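Local coordinates for protein glucoamylase (Thermoanaerobacterium thermosaccharolyticum, PDB 1LF6) that hydrolyses terminal 1,4-linked alpha-D-glucose units from the non-reducing ends of glucan chains, probably releasing beta-D-glucose, at residues Y149-A154 against I236-N241; I75-T80 against Y118-D123; N175-M180 against K197-G202; A234-D237 against E243-I246. One frame throughout, in Å; residues are numbered along the deposited sequence.

Overall arrangement
All four contacts lie in the N-terminal beta-sandwich of the chain. Interaction 2 comes first: it opens at 75-80 and closes at 118-123, bringing one strand of each sheet face to face. Interaction 1 then opens at 149-154, on the strand next to 75-80. Before it closes at 236-241, the smaller loop of interaction 3 (175-180 with 197-202) runs its full course, joining the two sheets again where strand 198-203 forms one of the two outermost strands of the seven-stranded sheet. Interaction 4 starts where interaction 1 ends, sharing Ile-236 and Asp-237, and carries the chain across to the opposing sheet at 243-246. Phe-77 touches Phe-244, so interactions 2 and 4 meet in the sandwich interior.

Interaction 1: residues Y149-A154 against I236-N241; sequences YKLYLA and IDLTKN
The carbonyl oxygen of Leu-151 accepts a nearly straight hydrogen bond from the backbone N of Ile-236, 2.8 Å from N to O with an N-H...O angle of 177°. It joins the neighbouring strands 150-157 and 230-236 in the seven-stranded antiparallel sheet of the beta-sandwich, and residues 237-241 follow as a turn. Leu-151 N and Ile-236 O stand 4.6 Å apart, too far for a direct bond, and a water accepts from Leu-151 N at 2.8 Å. On the sheet face that carries Leu-151 and Ile-236 the two side chains lie alongside and point the same way, Leu-151 CD2 standing 4.1 Å from Ile-236 CB. The same methyl meets CD2 of Leu-238, whose side chain crosses that of Leu-151 at about a right angle. Leu-238 places CG anti to its carbonyl carbon (chi1 -70°), and from there its other methyl, CD1, reaches the carbonyl O of Tyr-149 at 3.6 Å. All four of these touching residues are buried. The turn that presents Leu-238 is braced from within: Lys-240 N bonds to Asp-237 O, and OG1 of Thr-239 donates to the syn lone pair of Asp-237 OD1 at 2.6 Å.

Interaction 2: residues I75-T80 against Y118-D123; sequences IKFIVT and YRITKD
Val-79 and Tyr-118 make a CH-pi contact across the interior of the beta-sandwich. Methyl CG1 of Val-79 sits over one face of the Tyr-118 ring, 3.5 Å from its centroid and displaced toward the rim, where CE1 is 3.2 Å from CG1, a tight approach. Tyr-118 holds CG between its backbone N and carbonyl carbon (chi1 65°), which swings the ring beneath the valine. With an alanine in place of the tyrosine, Val-79 CG1 would lose the aromatic face beneath it, and a gap would probably open between the sheets beside Pro-87.

Apolar packing continues along the strands. CD1 of Ile-120 touches CB of Phe-77 at 3.7 Å, while the extended Lys-122 runs past Phe-77 in the opposite direction and sets CE at the edge of its ring, 3.7 Å from CD2.

The polar part lies at the end of Lys-122. A water accepts from NZ of Lys-122 at 2.9 Å and donates to O of Ile-75. NZ also forms a salt bridge with Glu-89, whose OE2 in addition accepts from Phe-77 N, and which probably balances the charge of the buried ammonium group.

Strand 75-80 belongs to the seven-stranded sheet and strand 118-123 to the ten-stranded one; they run at 159° with axes 9.9 Å apart, flanked by strands 150-157 and 132-141 respectively.

Interaction 3: residues N175-M180 against K197-G202; sequences NNEMLM and KGYSIG
Leu-179 carries this contact into the buried side of the beta-sandwich, but the closer approaches are at the partly exposed end, where Glu-177 meets Tyr-199. The carboxylate of Glu-177 stands at the edge of the Tyr-199 ring, with OE2 3.5 Å and OE1 3.6 Å from CE2, and the two planes are turned 71° against each other. Glu-177 gets there with CG anti to its carbonyl carbon (chi1 -78°) and the rest of its chain extended, crossing the tyrosine at about a right angle. On the other strand, a chi1 of 55° carries the Tyr-199 ring toward the carboxylate. The negative oxygens thus face the C-H rim, which probably makes a mildly favourable electrostatic contact. An alanine in place of the glutamate would take the carboxylate from the CD2-CE2 edge, and the ring would probably be less restrained against turning.

Spacing is wider on the buried side. CD1 of Leu-179 lies 4.1 Å from CB of Tyr-199, so that the leucine's methyl, rather than its CB, makes the approach.

Strand 176-183 belongs to the ten-stranded sheet, with helix 254-266 against its other face at Met-178. Strand 198-203, an edge strand of the seven-stranded sheet within the chain, is paired with strand 230-236, and Trp-196 on the loop before it donates through NE1 to the carbonyl O of Glu-177.

Interaction 4: residues A234-D237 against E243-I246; sequences AEID and EFEI
Ile-236 and Phe-244 are brought together by their first torsions: the isoleucine sets CG2 anti to its backbone N, with the CG1 branch at chi1 -55°, and the phenylalanine tucks its ring back over its own backbone, chi1 48°. The side chains approach from opposite directions. CG2 of Ile-236 lands over one face of the Phe-244 ring in a CH-pi contact, 3.7 Å from the centroid and 15° off the ring normal. It leans toward the rim, with CE1 of Phe-244 its nearest ring atom at 3.6 Å. The other branch extends across the same ring, CD1 of Ile-236 standing 4.0 Å from CE2 of Phe-244.

The arrangement is a beta arch: the chain leaves strand 230-236 in one sheet of the sandwich, turns through 237-242 and enters strand 243-251 in the opposing sheet, so the two strands face each other through side chains.

Farther along, Ile-236 CD1 meets Ile-246 CD1 at a looser 4.4 Å. CG1 of Ile-246 borders the edge of the Phe-244 ring. Two residues of the isoleucine's own sheet also touch this ring: CD2 of Leu-151 lies 3.7 Å from its CZ, and CZ of Phe-77 lies 3.6 Å from its CE2.

Interaction 1: residues Y149-A154 against I236-N241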
loop_
_atom_site.group_PDB
_atom_site.type_symbol
_atom_site.label_atom_id
_atom_site.label_comp_id
_atom_site.label_asym_id
_atom_site.label_seq_id
_atom_site.Cartn_x
_atom_site.Cartn_y
_atom_site.Cartn_z
ATOM N N TYR A 149 34.102 -2.684 -18.257
ATOM C CA TYR A 149 32.939 -1.984 -17.732
ATOM C C TYR A 149 33.210 -1.205 -16.451
ATOM O O TYR A 149 34.156 -1.489 -15.714
ATOM C CB TYR A 149 31.807 -2.988 -17.482
ATOM C CG TYR A 149 31.327 -3.695 -18.729
ATOM C CD1 TYR A 149 30.541 -3.030 -19.670
ATOM C CD2 TYR A 149 31.673 -5.023 -18.981
ATOM C CE1 TYR A 149 30.110 -3.670 -20.831
ATOM C CE2 TYR A 149 31.248 -5.672 -20.140
ATOM C CZ TYR A 149 30.467 -4.991 -21.059
ATOM O OH TYR A 149 30.034 -5.624 -22.202
ATOM N N LYS A 150 32.367 -0.209 -16.202
ATOM C CA LYS A 150 32.462 0.609 -15.000
ATOM C C LYS A 150 31.092 0.535 -14.337
ATOM O O LYS A 150 30.067 0.603 -15.013
ATOM C CB LYS A 150 32.790 2.066 -15.344
ATOM C CG LYS A 150 34.237 2.336 -15.739
ATOM C CD LYS A 150 34.572 1.768 -17.108
ATOM C CE LYS A 150 35.981 2.173 -17.530
ATOM N NZ LYS A 150 36.404 1.513 -18.796
ATOM N N LEU A 151 31.072 0.391 -13.018
ATOM C CA LEU A 151 29.811 0.301 -12.297
ATOM C C LEU A 151 29.688 1.425 -11.282
ATOM O O LEU A 151 30.572 1.619 -10.445
ATOM C CB LEU A 151 29.708 -1.050 -11.586
ATOM C CG LEU A 151 28.415 -1.319 -10.821
ATOM C CD1 LEU A 151 27.249 -1.435 -11.791
ATOM C CD2 LEU A 151 28.567 -2.599 -10.017
ATOM N N TYR A 152 28.588 2.168 -11.360
ATOM C CA TYR A 152 28.361 3.273 -10.440
ATOM C C TYR A 152 27.035 3.125 -9.703
ATOM O O TYR A 152 26.053 2.631 -10.255
ATOM C CB TYR A 152 28.391 4.609 -11.191
ATOM C CG TYR A 152 29.604 4.787 -12.082
ATOM C CD1 TYR A 152 29.622 4.274 -13.378
ATOM C CD2 TYR A 152 30.741 5.454 -11.621
ATOM C CE1 TYR A 152 30.740 4.420 -14.195
ATOM C CE2 TYR A 152 31.867 5.603 -12.429
ATOM C CZ TYR A 152 31.859 5.081 -13.715
ATOM O OH TYR A 152 32.972 5.213 -14.517
ATOM N N LEU A 153 27.027 3.561 -8.449
ATOM C CA LEU A 153 25.844 3.498 -7.604
ATOM C C LEU A 153 25.332 4.915 -7.379
ATOM O O LEU A 153 26.094 5.799 -6.983
ATOM C CB LEU A 153 26.197 2.855 -6.258
ATOM C CG LEU A 153 25.057 2.633 -5.257
ATOM C CD1 LEU A 153 24.055 1.656 -5.847
ATOM C CD2 LEU A 153 25.614 2.095 -3.945
ATOM N N ALA A 154 24.044 5.132 -7.635
ATOM C CA ALA A 154 23.435 6.449 -7.455
ATOM C C ALA A 154 22.361 6.391 -6.378
ATOM O O ALA A 154 21.318 5.765 -6.556
ATOM C CB ALA A 154 22.835 6.935 -8.769
ATOM N N ILE A 236 32.040 1.609 -8.065
ATOM C CA ILE A 236 32.384 0.356 -7.416
ATOM C C ILE A 236 33.648 -0.187 -8.077
ATOM O O ILE A 236 33.701 -0.326 -9.300
ATOM C CB ILE A 236 31.242 -0.675 -7.571
ATOM C CG1 ILE A 236 29.929 -0.083 -7.047
ATOM C CG2 ILE A 236 31.590 -1.955 -6.825
ATOM C CD1 ILE A 236 29.955 0.294 -5.579
ATOM N N ASP A 237 34.663 -0.477 -7.272
ATOM C CA ASP A 237 35.920 -1.004 -7.797
ATOM C C ASP A 237 35.708 -2.470 -8.177
ATOM O O ASP A 237 35.862 -3.362 -7.340
ATOM C CB ASP A 237 37.023 -0.903 -6.738
ATOM C CG ASP A 237 38.411 -1.144 -7.314
ATOM O OD1 ASP A 237 38.548 -2.002 -8.213
ATOM O OD2 ASP A 237 39.367 -0.483 -6.859
ATOM N N LEU A 238 35.353 -2.710 -9.434
ATOM C CA LEU A 238 35.112 -4.064 -9.914
ATOM C C LEU A 238 36.354 -4.944 -9.848
ATOM O O LEU A 238 36.269 -6.120 -9.491
ATOM C CB LEU A 238 34.586 -4.035 -11.351
ATOM C CG LEU A 238 33.166 -3.498 -11.553
ATOM C CD1 LEU A 238 32.835 -3.472 -13.040
ATOM C CD2 LEU A 238 32.173 -4.373 -10.798
ATOM N N THR A 239 37.508 -4.379 -10.188
ATOM C CA THR A 239 38.746 -5.142 -10.162
ATOM C C THR A 239 39.039 -5.659 -8.756
ATOM O O THR A 239 39.834 -6.578 -8.583
ATOM C CB THR A 239 39.942 -4.299 -10.651
ATOM O OG1 THR A 239 40.258 -3.294 -9.680
ATOM C CG2 THR A 239 39.605 -3.631 -11.979
ATOM N N LYS A 240 38.392 -5.073 -7.754
ATOM C CA LYS A 240 38.596 -5.509 -6.378
ATOM C C LYS A 240 37.659 -6.664 -6.019
ATOM O O LYS A 240 38.014 -7.545 -5.228
ATOM C CB LYS A 240 38.396 -4.342 -5.411
ATOM C CG LYS A 240 38.647 -4.727 -3.964
ATOM C CD LYS A 240 39.291 -3.596 -3.177
ATOM C CE LYS A 240 38.379 -2.392 -3.061
ATOM N NZ LYS A 240 39.034 -1.302 -2.287
ATOM N N ASN A 241 36.462 -6.647 -6.601
ATOM C CA ASN A 241 35.467 -7.699 -6.385
ATOM C C ASN A 241 34.197 -7.374 -7.168
ATOM O O ASN A 241 33.645 -6.279 -7.043
ATOM C CB ASN A 241 35.120 -7.847 -4.898
ATOM C CG ASN A 241 34.627 -9.245 -4.554
ATOM O OD1 ASN A 241 33.897 -9.868 -5.328
ATOM N ND2 ASN A 241 35.023 -9.744 -3.388
HETATM O O HOH W 1 33.392 0.633 -11.512
#

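Interaction 2: residues I75-T80 against Y118-D123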
loop_
_atom_site.group_PDB
_atom_site.type_symbol
_atom_site.label_atom_id
_atom_site.label_comp_id
_atom_site.label_asym_id
_atom_site.label_seq_id
_atom_site.Cartn_x
_atom_site.Cartn_y
_atom_site.Cartn_z
ATOM N N ILE A 75 17.817 3.908 -5.207
ATOM C CA ILE A 75 19.195 3.456 -5.047
ATOM C C ILE A 75 19.356 2.515 -6.234
ATOM O O ILE A 75 18.861 1.386 -6.211
ATOM C CB ILE A 75 19.418 2.660 -3.747
ATOM C CG1 ILE A 75 19.067 3.515 -2.530
ATOM C CG2 ILE A 75 20.881 2.237 -3.654
ATOM C CD1 ILE A 75 19.178 2.775 -1.202
ATOM N N LYS A 76 20.026 2.990 -7.280
ATOM C CA LYS A 76 20.203 2.189 -8.482
ATOM C C LYS A 76 21.636 2.152 -8.998
ATOM O O LYS A 76 22.489 2.945 -8.586
ATOM C CB LYS A 76 19.293 2.723 -9.590
ATOM C CG LYS A 76 19.669 4.127 -10.051
ATOM C CD LYS A 76 18.680 4.674 -11.065
ATOM C CE LYS A 76 19.034 6.105 -11.448
ATOM N NZ LYS A 76 18.079 6.665 -12.440
ATOM N N PHE A 77 21.884 1.220 -9.911
ATOM C CA PHE A 77 23.200 1.066 -10.515
ATOM C C PHE A 77 23.219 1.625 -11.928
ATOM O O PHE A 77 22.228 1.531 -12.657
ATOM C CB PHE A 77 23.602 -0.412 -10.568
ATOM C CG PHE A 77 24.126 -0.944 -9.269
ATOM C CD1 PHE A 77 25.319 -0.460 -8.739
ATOM C CD2 PHE A 77 23.428 -1.921 -8.570
ATOM C CE1 PHE A 77 25.807 -0.943 -7.531
ATOM C CE2 PHE A 77 23.909 -2.408 -7.364
ATOM C CZ PHE A 77 25.102 -1.919 -6.842
ATOM N N ILE A 78 24.353 2.213 -12.296
ATOM C CA ILE A 78 24.544 2.756 -13.633
ATOM C C ILE A 78 25.832 2.131 -14.153
ATOM O O ILE A 78 26.854 2.142 -13.464
ATOM C CB ILE A 78 24.710 4.293 -13.624
ATOM C CG1 ILE A 78 23.530 4.944 -12.899
ATOM C CG2 ILE A 78 24.792 4.810 -15.057
ATOM C CD1 ILE A 78 22.177 4.626 -13.515
ATOM N N VAL A 79 25.780 1.577 -15.359
ATOM C CA VAL A 79 26.956 0.941 -15.940
ATOM C C VAL A 79 27.340 1.569 -17.271
ATOM O O VAL A 79 26.485 2.030 -18.024
ATOM C CB VAL A 79 26.729 -0.577 -16.147
ATOM C CG1 VAL A 79 25.426 -0.807 -16.873
ATOM C CG2 VAL A 79 27.877 -1.180 -16.944
ATOM N N THR A 80 28.640 1.591 -17.544
ATOM C CA THR A 80 29.152 2.150 -18.782
ATOM C C THR A 80 30.439 1.435 -19.175
ATOM O O THR A 80 31.006 0.678 -18.385
ATOM C CB THR A 80 29.451 3.656 -18.631
ATOM O OG1 THR A 80 29.811 4.199 -19.906
ATOM C CG2 THR A 80 30.597 3.880 -17.654
ATOM N N TYR A 118 25.537 -6.861 -19.877
ATOM C CA TYR A 118 25.779 -7.116 -18.464
ATOM C C TYR A 118 24.568 -7.714 -17.754
ATOM O O TYR A 118 23.487 -7.850 -18.329
ATOM C CB TYR A 118 26.177 -5.822 -17.750
ATOM C CG TYR A 118 25.076 -4.788 -17.724
ATOM C CD1 TYR A 118 24.927 -3.868 -18.763
ATOM C CD2 TYR A 118 24.147 -4.762 -16.683
ATOM C CE1 TYR A 118 23.879 -2.945 -18.764
ATOM C CE2 TYR A 118 23.095 -3.846 -16.676
ATOM C CZ TYR A 118 22.966 -2.943 -17.719
ATOM O OH TYR A 118 21.918 -2.052 -17.724
ATOM N N ARG A 119 24.771 -8.059 -16.487
ATOM C CA ARG A 119 23.724 -8.628 -15.649
ATOM C C ARG A 119 24.056 -8.296 -14.205
ATOM O O ARG A 119 25.186 -8.488 -13.759
ATOM C CB ARG A 119 23.661 -10.147 -15.819
ATOM C CG ARG A 119 22.586 -10.820 -14.975
ATOM C CD ARG A 119 22.859 -12.304 -14.843
ATOM N NE ARG A 119 22.791 -12.983 -16.131
ATOM C CZ ARG A 119 23.409 -14.127 -16.403
ATOM N NH1 ARG A 119 23.287 -14.676 -17.603
ATOM N NH2 ARG A 119 24.160 -14.714 -15.479
ATOM N N ILE A 120 23.074 -7.780 -13.477
ATOM C CA ILE A 120 23.280 -7.440 -12.077
ATOM C C ILE A 120 22.291 -8.229 -11.228
ATOM O O ILE A 120 21.088 -8.223 -11.495
ATOM C CB ILE A 120 23.072 -5.926 -11.826
ATOM C CG1 ILE A 120 24.065 -5.115 -12.664
ATOM C CG2 ILE A 120 23.260 -5.614 -10.348
ATOM C CD1 ILE A 120 23.957 -3.609 -12.472
ATOM N N THR A 121 22.801 -8.917 -10.215
ATOM C CA THR A 121 21.948 -9.708 -9.337
ATOM C C THR A 121 21.984 -9.112 -7.935
ATOM O O THR A 121 23.054 -8.793 -7.416
ATOM C CB THR A 121 22.419 -11.175 -9.291
ATOM O OG1 THR A 121 22.394 -11.715 -10.616
ATOM C CG2 THR A 121 21.510 -12.005 -8.388
ATOM N N LYS A 122 20.811 -8.957 -7.324
ATOM C CA LYS A 122 20.735 -8.367 -5.994
ATOM C C LYS A 122 20.005 -9.220 -4.959
ATOM O O LYS A 122 19.128 -10.013 -5.285
ATOM C CB LYS A 122 20.049 -6.998 -6.070
ATOM C CG LYS A 122 20.612 -6.053 -7.124
ATOM C CD LYS A 122 19.740 -4.804 -7.252
ATOM C CE LYS A 122 20.312 -3.819 -8.258
ATOM N NZ LYS A 122 19.444 -2.611 -8.413
ATOM N N ASP A 123 20.388 -9.028 -3.703
ATOM C CA ASP A 123 19.789 -9.712 -2.563
ATOM C C ASP A 123 19.467 -8.562 -1.631
ATOM O O ASP A 123 20.377 -7.883 -1.150
ATOM C CB ASP A 123 20.801 -10.655 -1.907
ATOM C CG ASP A 123 20.918 -11.979 -2.627
ATOM O OD1 ASP A 123 20.676 -12.002 -3.851
ATOM O OD2 ASP A 123 21.258 -13.001 -1.976
HETATM O O HOH W 2 18.934 -1.344 -5.824
#

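Interaction 3: residues N175-M180 against K197-G202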
loop_
_atom_site.group_PDB
_atom_site.type_symbol
_atom_site.label_atom_id
_atom_site.label_comp_id
_atom_site.label_asym_id
_atom_site.label_seq_id
_atom_site.Cartn_x
_atom_site.Cartn_y
_atom_site.Cartn_z
ATOM N N ASN A 175 37.902 4.179 9.466
ATOM C CA ASN A 175 38.493 3.920 8.159
ATOM C C ASN A 175 37.483 3.438 7.125
ATOM O O ASN A 175 37.841 2.757 6.164
ATOM C CB ASN A 175 39.623 2.897 8.289
ATOM C CG ASN A 175 40.706 3.352 9.243
ATOM O OD1 ASN A 175 41.277 4.434 9.082
ATOM N ND2 ASN A 175 40.998 2.529 10.244
ATOM N N ASN A 176 36.220 3.792 7.327
ATOM C CA ASN A 176 35.163 3.404 6.400
ATOM C C ASN A 176 34.543 4.660 5.794
ATOM O O ASN A 176 33.973 5.487 6.509
ATOM C CB ASN A 176 34.094 2.589 7.134
ATOM C CG ASN A 176 34.068 1.134 6.702
ATOM O OD1 ASN A 176 33.616 0.809 5.600
ATOM N ND2 ASN A 176 34.560 0.249 7.565
ATOM N N GLU A 177 34.671 4.809 4.480
ATOM C CA GLU A 177 34.114 5.967 3.797
ATOM C C GLU A 177 32.616 5.808 3.599
ATOM O O GLU A 177 32.170 4.924 2.871
ATOM C CB GLU A 177 34.788 6.172 2.441
ATOM C CG GLU A 177 36.160 6.816 2.520
ATOM C CD GLU A 177 36.725 7.142 1.152
ATOM O OE1 GLU A 177 37.698 7.918 1.093
ATOM O OE2 GLU A 177 36.200 6.626 0.139
ATOM N N MET A 178 31.847 6.673 4.248
ATOM C CA MET A 178 30.396 6.625 4.152
ATOM C C MET A 178 29.816 7.932 3.620
ATOM O O MET A 178 30.212 9.018 4.049
ATOM C CB MET A 178 29.787 6.334 5.529
ATOM C CG MET A 178 30.184 5.001 6.143
ATOM S SD MET A 178 29.499 4.797 7.804
ATOM C CE MET A 178 30.237 3.220 8.283
ATOM N N LEU A 179 28.888 7.821 2.675
ATOM C CA LEU A 179 28.222 8.992 2.114
ATOM C C LEU A 179 27.068 9.292 3.062
ATOM O O LEU A 179 26.205 8.441 3.290
ATOM C CB LEU A 179 27.691 8.697 0.708
ATOM C CG LEU A 179 28.701 8.761 -0.443
ATOM C CD1 LEU A 179 29.897 7.878 -0.143
ATOM C CD2 LEU A 179 28.029 8.332 -1.742
ATOM N N MET A 180 27.063 10.493 3.625
ATOM C CA MET A 180 26.030 10.885 4.574
ATOM C C MET A 180 24.996 11.837 3.983
ATOM O O MET A 180 25.281 12.582 3.046
ATOM C CB MET A 180 26.672 11.555 5.792
ATOM C CG MET A 180 27.867 10.810 6.364
ATOM S SD MET A 180 27.440 9.175 6.980
ATOM C CE MET A 180 26.476 9.635 8.422
ATOM N N LYS A 197 35.497 3.250 -4.989
ATOM C CA LYS A 197 36.629 3.540 -5.854
ATOM C C LYS A 197 36.642 5.048 -6.071
ATOM O O LYS A 197 37.594 5.609 -6.612
ATOM C CB LYS A 197 36.467 2.824 -7.196
ATOM C CG LYS A 197 37.629 3.037 -8.151
ATOM C CD LYS A 197 37.470 2.218 -9.423
ATOM C CE LYS A 197 38.687 2.372 -10.326
ATOM N NZ LYS A 197 38.587 1.518 -11.543
ATOM N N GLY A 198 35.565 5.694 -5.636
ATOM C CA GLY A 198 35.430 7.134 -5.777
ATOM C C GLY A 198 34.011 7.554 -5.433
ATOM O O GLY A 198 33.082 6.753 -5.551
ATOM N N TYR A 199 33.838 8.802 -5.008
ATOM C CA TYR A 199 32.519 9.307 -4.645
ATOM C C TYR A 199 32.293 10.738 -5.117
ATOM O O TYR A 199 33.237 11.440 -5.481
ATOM C CB TYR A 199 32.337 9.232 -3.127
ATOM C CG TYR A 199 33.421 9.946 -2.345
ATOM C CD1 TYR A 199 33.500 11.341 -2.333
ATOM C CD2 TYR A 199 34.384 9.227 -1.640
ATOM C CE1 TYR A 199 34.514 12.000 -1.638
ATOM C CE2 TYR A 199 35.401 9.874 -0.943
ATOM C CZ TYR A 199 35.463 11.259 -0.945
ATOM O OH TYR A 199 36.476 11.899 -0.259
ATOM N N SER A 200 31.032 11.162 -5.103
ATOM C CA SER A 200 30.666 12.513 -5.515
ATOM C C SER A 200 29.210 12.817 -5.183
ATOM O O SER A 200 28.307 12.041 -5.503
ATOM C CB SER A 200 30.892 12.697 -7.017
ATOM O OG SER A 200 30.607 14.028 -7.411
ATOM N N ILE A 201 28.991 13.954 -4.535
ATOM C CA ILE A 201 27.652 14.385 -4.167
ATOM C C ILE A 201 27.323 15.607 -5.017
ATOM O O ILE A 201 27.824 16.706 -4.764
ATOM C CB ILE A 201 27.591 14.755 -2.676
ATOM C CG1 ILE A 201 28.085 13.570 -1.840
ATOM C CG2 ILE A 201 26.166 15.129 -2.284
ATOM C CD1 ILE A 201 28.259 13.872 -0.374
ATOM N N GLY A 202 26.493 15.408 -6.039
ATOM C CA GLY A 202 26.138 16.505 -6.921
ATOM C C GLY A 202 24.663 16.862 -6.933
ATOM O O GLY A 202 23.848 16.212 -6.285
#

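Interaction 4: residues A234-D237 against E243-I246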
loop_
_atom_site.group_PDB
_atom_site.type_symbol
_atom_site.label_atom_id
_atom_site.label_comp_id
_atom_site.label_asym_id
_atom_site.label_seq_id
_atom_site.Cartn_x
_atom_site.Cartn_y
_atom_site.Cartn_z
ATOM N N ALA A 234 28.686 6.973 -6.464
ATOM C CA ALA A 234 29.945 6.327 -6.130
ATOM C C ALA A 234 30.252 5.242 -7.145
ATOM O O ALA A 234 29.346 4.615 -7.696
ATOM C CB ALA A 234 29.876 5.729 -4.727
ATOM N N GLU A 235 31.537 5.036 -7.403
ATOM C CA GLU A 235 31.962 4.008 -8.336
ATOM C C GLU A 235 32.385 2.779 -7.543
ATOM O O GLU A 235 32.987 2.886 -6.472
ATOM C CB GLU A 235 33.122 4.511 -9.201
ATOM C CG GLU A 235 33.776 3.435 -10.064
ATOM C CD GLU A 235 34.682 4.019 -11.135
ATOM O OE1 GLU A 235 35.398 4.998 -10.838
ATOM O OE2 GLU A 235 34.682 3.494 -12.270
ATOM N N ILE A 236 32.040 1.609 -8.065
ATOM C CA ILE A 236 32.384 0.356 -7.416
ATOM C C ILE A 236 33.648 -0.187 -8.077
ATOM O O ILE A 236 33.701 -0.326 -9.300
ATOM C CB ILE A 236 31.242 -0.675 -7.571
ATOM C CG1 ILE A 236 29.929 -0.083 -7.047
ATOM C CG2 ILE A 236 31.590 -1.955 -6.825
ATOM C CD1 ILE A 236 29.955 0.294 -5.579
ATOM N N ASP A 237 34.663 -0.477 -7.272
ATOM C CA ASP A 237 35.920 -1.004 -7.797
ATOM C C ASP A 237 35.708 -2.470 -8.177
ATOM O O ASP A 237 35.862 -3.362 -7.340
ATOM C CB ASP A 237 37.023 -0.903 -6.738
ATOM C CG ASP A 237 38.411 -1.144 -7.314
ATOM O OD1 ASP A 237 38.548 -2.002 -8.213
ATOM O OD2 ASP A 237 39.367 -0.483 -6.859
ATOM N N GLU A 243 31.473 -8.823 -6.702
ATOM C CA GLU A 243 30.371 -9.050 -5.770
ATOM C C GLU A 243 30.665 -8.290 -4.481
ATOM O O GLU A 243 31.749 -8.419 -3.910
ATOM C CB GLU A 243 30.221 -10.544 -5.483
ATOM C CG GLU A 243 29.010 -10.894 -4.628
ATOM C CD GLU A 243 28.663 -12.372 -4.691
ATOM O OE1 GLU A 243 27.698 -12.783 -4.018
ATOM O OE2 GLU A 243 29.354 -13.121 -5.414
ATOM N N PHE A 244 29.693 -7.510 -4.018
ATOM C CA PHE A 244 29.879 -6.688 -2.827
ATOM C C PHE A 244 28.587 -6.457 -2.047
ATOM O O PHE A 244 27.505 -6.832 -2.490
ATOM C CB PHE A 244 30.451 -5.339 -3.249
ATOM C CG PHE A 244 29.710 -4.716 -4.399
ATOM C CD1 PHE A 244 29.915 -5.169 -5.697
ATOM C CD2 PHE A 244 28.764 -3.719 -4.177
ATOM C CE1 PHE A 244 29.187 -4.641 -6.762
ATOM C CE2 PHE A 244 28.029 -3.184 -5.238
ATOM C CZ PHE A 244 28.240 -3.646 -6.531
ATOM N N GLU A 245 28.714 -5.817 -0.888
ATOM C CA GLU A 245 27.569 -5.537 -0.035
ATOM C C GLU A 245 27.390 -4.039 0.208
ATOM O O GLU A 245 28.308 -3.366 0.686
ATOM C CB GLU A 245 27.738 -6.240 1.313
ATOM C CG GLU A 245 27.993 -7.731 1.210
ATOM C CD GLU A 245 28.216 -8.385 2.565
ATOM O OE1 GLU A 245 28.465 -9.608 2.597
ATOM O OE2 GLU A 245 28.142 -7.677 3.593
ATOM N N ILE A 246 26.209 -3.522 -0.120
ATOM C CA ILE A 246 25.910 -2.110 0.091
ATOM C C ILE A 246 24.991 -2.004 1.304
ATOM O O ILE A 246 23.984 -2.713 1.395
ATOM C CB ILE A 246 25.218 -1.486 -1.150
ATOM C CG1 ILE A 246 26.182 -1.499 -2.340
ATOM C CG2 ILE A 246 24.783 -0.050 -0.849
ATOM C CD1 ILE A 246 27.477 -0.731 -2.099
#